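Pre-mRNA splicing factor PRP8 (Cyanidioschyzon merolae, PDB 6NQI) is a core spliceosomal protein that probably binds U2, U5 and U6 snRNAs and intronic pre-mRNA, here represented by its RNase H-like domain. Local coordinates at residues H149-V152 with W153-S156; E64-L67 with T68-S72. All blocks are in the same frame, centred on the assembly; numbering follows the deposited sequence.

Interaction 1 (H149-V152 with W153-S156)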
loop_
_atom_site.group_PDB
_atom_site.type_symbol
_atom_site.label_atom_id
_atom_site.label_comp_id
_atom_site.label_asym_id
_atom_site.label_seq_id
_atom_site.Cartn_x
_atom_site.Cartn_y
_atom_site.Cartn_z
ATOM N N HIS A 149 11.658 -1.794 -18.812
ATOM C CA HIS A 149 11.406 -1.033 -20.026
ATOM C C HIS A 149 11.194 0.450 -19.815
ATOM O O HIS A 149 11.257 1.200 -20.800
ATOM C CB HIS A 149 10.191 -1.589 -20.775
ATOM C CG HIS A 149 10.296 -3.040 -21.127
ATOM N ND1 HIS A 149 10.008 -4.049 -20.236
ATOM C CD2 HIS A 149 10.662 -3.648 -22.283
ATOM C CE1 HIS A 149 10.198 -5.216 -20.824
ATOM N NE2 HIS A 149 10.596 -5.001 -22.066
ATOM N N VAL A 150 10.886 0.897 -18.603
ATOM C CA VAL A 150 10.666 2.318 -18.358
ATOM C C VAL A 150 11.592 2.733 -17.226
ATOM O O VAL A 150 12.088 1.884 -16.468
ATOM C CB VAL A 150 9.196 2.626 -17.984
ATOM C CG1 VAL A 150 8.228 2.107 -19.043
ATOM C CG2 VAL A 150 8.867 2.097 -16.579
ATOM N N PRO A 151 11.853 4.030 -17.096
ATOM C CA PRO A 151 12.578 4.514 -15.923
ATOM C C PRO A 151 11.689 4.429 -14.698
ATOM O O PRO A 151 10.477 4.226 -14.789
ATOM C CB PRO A 151 12.914 5.959 -16.289
ATOM C CG PRO A 151 13.011 5.923 -17.771
ATOM C CD PRO A 151 11.945 4.972 -18.224
ATOM N N VAL A 152 12.309 4.608 -13.530
ATOM C CA VAL A 152 11.580 4.424 -12.275
ATOM C C VAL A 152 10.435 5.421 -12.159
ATOM O O VAL A 152 9.345 5.081 -11.687
ATOM C CB VAL A 152 12.545 4.518 -11.079
ATOM C CG1 VAL A 152 11.762 4.566 -9.776
ATOM C CG2 VAL A 152 13.483 3.310 -11.072
ATOM N N TRP A 153 10.649 6.665 -12.603
ATOM C CA TRP A 153 9.586 7.656 -12.444
ATOM C C TRP A 153 8.353 7.316 -13.280
ATOM O O TRP A 153 7.229 7.603 -12.850
ATOM C CB TRP A 153 10.093 9.067 -12.764
ATOM C CG TRP A 153 10.610 9.372 -14.160
ATOM C CD1 TRP A 153 9.870 9.807 -15.231
ATOM C CD2 TRP A 153 11.975 9.341 -14.610
ATOM N NE1 TRP A 153 10.689 10.031 -16.315
ATOM C CE2 TRP A 153 11.982 9.750 -15.960
ATOM C CE3 TRP A 153 13.187 8.993 -14.008
ATOM C CZ2 TRP A 153 13.152 9.815 -16.709
ATOM C CZ3 TRP A 153 14.343 9.060 -14.756
ATOM C CH2 TRP A 153 14.319 9.466 -16.091
ATOM N N ILE A 154 8.539 6.692 -14.453
ATOM C CA ILE A 154 7.410 6.283 -15.289
ATOM C C ILE A 154 6.621 5.161 -14.629
ATOM O O ILE A 154 5.388 5.157 -14.660
ATOM C CB ILE A 154 7.881 5.885 -16.698
ATOM C CG1 ILE A 154 8.299 7.121 -17.484
ATOM C CG2 ILE A 154 6.749 5.218 -17.452
ATOM C CD1 ILE A 154 7.172 8.118 -17.644
ATOM N N ALA A 155 7.317 4.173 -14.057
ATOM C CA ALA A 155 6.637 3.085 -13.357
ATOM C C ALA A 155 5.855 3.612 -12.163
ATOM O O ALA A 155 4.695 3.230 -11.938
ATOM C CB ALA A 155 7.661 2.052 -12.894
ATOM N N SER A 156 6.472 4.512 -11.406
ATOM C CA SER A 156 5.800 5.142 -10.279
ATOM C C SER A 156 4.537 5.859 -10.733
ATOM O O SER A 156 3.455 5.675 -10.159
ATOM C CB SER A 156 6.779 6.123 -9.619
ATOM O OG SER A 156 6.147 6.984 -8.695
#

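Interaction 2 (E64-L67 with T68-S72)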
loop_
_atom_site.group_PDB
_atom_site.type_symbol
_atom_site.label_atom_id
_atom_site.label_comp_id
_atom_site.label_asym_id
_atom_site.label_seq_id
_atom_site.Cartn_x
_atom_site.Cartn_y
_atom_site.Cartn_z
ATOM N N GLU A 64 1.922 -0.216 15.066
ATOM C CA GLU A 64 2.643 -1.427 15.431
ATOM C C GLU A 64 3.040 -2.231 14.189
ATOM O O GLU A 64 4.140 -2.802 14.132
ATOM C CB GLU A 64 1.787 -2.240 16.404
ATOM C CG GLU A 64 2.568 -3.269 17.186
ATOM C CD GLU A 64 2.806 -4.563 16.431
ATOM O OE1 GLU A 64 2.078 -4.834 15.430
ATOM O OE2 GLU A 64 3.713 -5.327 16.865
ATOM N N HIS A 65 2.184 -2.239 13.163
ATOM C CA HIS A 65 2.508 -2.958 11.931
ATOM C C HIS A 65 3.702 -2.335 11.221
ATOM O O HIS A 65 4.633 -3.047 10.821
ATOM C CB HIS A 65 1.279 -3.007 11.007
ATOM C CG HIS A 65 1.572 -3.516 9.624
ATOM N ND1 HIS A 65 1.339 -2.763 8.487
ATOM C CD2 HIS A 65 2.115 -4.683 9.198
ATOM C CE1 HIS A 65 1.702 -3.456 7.420
ATOM N NE2 HIS A 65 2.188 -4.620 7.824
ATOM N N VAL A 66 3.698 -1.003 11.077
ATOM C CA VAL A 66 4.845 -0.316 10.485
ATOM C C VAL A 66 6.113 -0.623 11.271
ATOM O O VAL A 66 7.164 -0.918 10.686
ATOM C CB VAL A 66 4.581 1.197 10.372
ATOM C CG1 VAL A 66 5.860 1.950 10.087
ATOM C CG2 VAL A 66 3.596 1.467 9.243
ATOM N N LEU A 67 6.042 -0.587 12.604
ATOM C CA LEU A 67 7.228 -0.947 13.375
ATOM C C LEU A 67 7.686 -2.367 13.048
ATOM O O LEU A 67 8.888 -2.624 12.930
ATOM C CB LEU A 67 6.971 -0.784 14.871
ATOM C CG LEU A 67 8.123 -1.240 15.784
ATOM C CD1 LEU A 67 9.445 -0.571 15.438
ATOM C CD2 LEU A 67 7.810 -1.022 17.264
ATOM N N THR A 68 6.748 -3.304 12.886
ATOM C CA THR A 68 7.147 -4.686 12.598
ATOM C C THR A 68 7.798 -4.805 11.220
ATOM O O THR A 68 8.819 -5.497 11.057
ATOM C CB THR A 68 5.938 -5.624 12.724
ATOM O OG1 THR A 68 5.405 -5.498 14.040
ATOM C CG2 THR A 68 6.368 -7.067 12.533
ATOM N N MET A 69 7.219 -4.139 10.217
ATOM C CA MET A 69 7.809 -4.181 8.882
ATOM C C MET A 69 9.187 -3.532 8.873
ATOM O O MET A 69 10.087 -4.000 8.161
ATOM C CB MET A 69 6.911 -3.493 7.841
ATOM C CG MET A 69 5.517 -4.076 7.611
ATOM S SD MET A 69 5.447 -5.876 7.435
ATOM C CE MET A 69 6.646 -6.191 6.151
ATOM N N LEU A 70 9.385 -2.479 9.676
ATOM C CA LEU A 70 10.719 -1.908 9.816
ATOM C C LEU A 70 11.673 -2.944 10.383
ATOM O O LEU A 70 12.763 -3.173 9.842
ATOM C CB LEU A 70 10.684 -0.667 10.714
ATOM C CG LEU A 70 10.036 0.585 10.118
ATOM C CD1 LEU A 70 9.892 1.674 11.167
ATOM C CD2 LEU A 70 10.779 1.065 8.903
ATOM N N ARG A 71 11.259 -3.603 11.465
ATOM C CA ARG A 71 12.119 -4.580 12.126
ATOM C C ARG A 71 12.515 -5.716 11.201
ATOM O O ARG A 71 13.558 -6.340 11.406
ATOM C CB ARG A 71 11.417 -5.137 13.359
ATOM C CG ARG A 71 11.338 -4.212 14.548
ATOM C CD ARG A 71 10.977 -5.021 15.763
ATOM N NE ARG A 71 11.292 -4.352 17.020
ATOM C CZ ARG A 71 10.374 -3.956 17.898
ATOM N NH1 ARG A 71 9.079 -4.159 17.625
ATOM N NH2 ARG A 71 10.758 -3.353 19.035
ATOM N N SER A 72 11.683 -6.046 10.221
ATOM C CA SER A 72 12.019 -7.162 9.334
ATOM C C SER A 72 12.922 -6.786 8.156
ATOM O O SER A 72 13.251 -7.675 7.363
ATOM C CB SER A 72 10.758 -7.789 8.760
ATOM O OG SER A 72 10.262 -6.949 7.729
#

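Interaction 1 (H149-V152 with W153-S156)
Pro151 packs on one face of the Trp153 indole at the first turn of helix 152-168. This is a CH-pi contact. Pro151 CB stands 3.6 Å from the centroid of the six-membered ring of Trp153, only 4° off the ring normal. The methylene therefore comes over the face of the benzo ring, and Pro151 CG follows it toward the CZ2 and CH2 side. The Trp153 torsion explains the fold-back: CG sits between the backbone N and the carbonyl carbon (chi1 62°), which turns the indole back over the residue at the N-cap. Trp7 also meets the Trp153 ring, with the two planes inclined to each other.

Val150 makes the closer aliphatic contacts. It crosses Ile154 at about a right angle, with Val150 CB 3.6 Å from Ile154 CG2. Val150 CG2 reaches further along the helix, to 3.9 Å from Ala155 CB. Pro151 CD lies more loosely against Ile154 CG1, at 4.3 Å. Glu201 of helix 201-210 also touches Val150.

The hydrogen bonds are all made by the backbone. Pro151 O takes Ala155 N at 3.2 Å in a nearly straight bond (165°). The same oxygen receives a second, weak bond from Ile154 N. Val152 O takes Ser156 N at 2.9 Å, again close to straight. Pro151 is at the N-cap position, and its carbonyl accepts the first i to i+4 bond of the helix.

The chemistry is that of an apolar helix start. Proline has no amide hydrogen to give, so a place just before the first turn costs it no helical bond. Its ring carbons serve the tryptophan face while its carbonyl accepts Ala155 N and, weakly, Ile154 N. Apolar cover and backbone pairing thus meet on one residue.

Interaction 2 (E64-L67 with T68-S72)
Met69 packs against His65 one turn back along helix 54-71. Its CB lies near two carbonyl oxygens, those of His65 and Val66. Met69 CG is anti to the carbonyl carbon of its own residue (chi1 -62°), which brings it to 3.4 Å from His65 NE2. Met69 SD follows and sits 4.3 Å from the centroid of the His65 ring. The sulfur approaches obliquely, 55° off the ring normal, in a Met-aromatic contact. The bends at chi2 and chi3 then carry CE away from His65. Met69 also touches Trp12 and Ile30 of the sheet, and His65 touches Ile28 and Ile30. Replacing His65 by alanine is likely to cost the Met69 sulfur its imidazole contact and to open a gap toward strand 24-32.

This helix packs on the mixed sheet of the RNase H-like fold. His65 and Met69 face the strands. Val66 and Leu70 meet both strand 11-21 and helix 90-97, and Leu67 meets Leu97. Val66 and Leu70 lie side by side, with Val66 CG1 4.2 Å from Leu70 CD1.

Two further pairs keep the i to i+4 spacing. Glu64 O is gripped twice by Thr68: by its N at 2.9 Å and by its OG1 at 3.0 Å, from opposite faces of the carbonyl plane. Leu67 lies over one face of the Arg71 guanidinium, and Leu67 CD2 comes within 3.4 Å of Arg71 NH1. At the C-terminal end of the helix a bond spans three residues, Ser72 OG to Met69 O at 3.0 Å.

Interactions 1 and 2 belong to the same domain but to different helices. Their centres are 27 Å apart and their nearest atoms about 19 Å apart, so they do not touch. Interaction 2 comes first in the chain and lies near the C-terminal end of helix 54-71. Interaction 1 marks the N-terminal start of helix 152-168. It is also the more peripheral, its centre 18 Å from the chain centre against 14 Å for interaction 2. A bound beta-mercaptoethanol, probably from the crystallisation liquor, lies about 5 Å from the Val66 side chain in interaction 2.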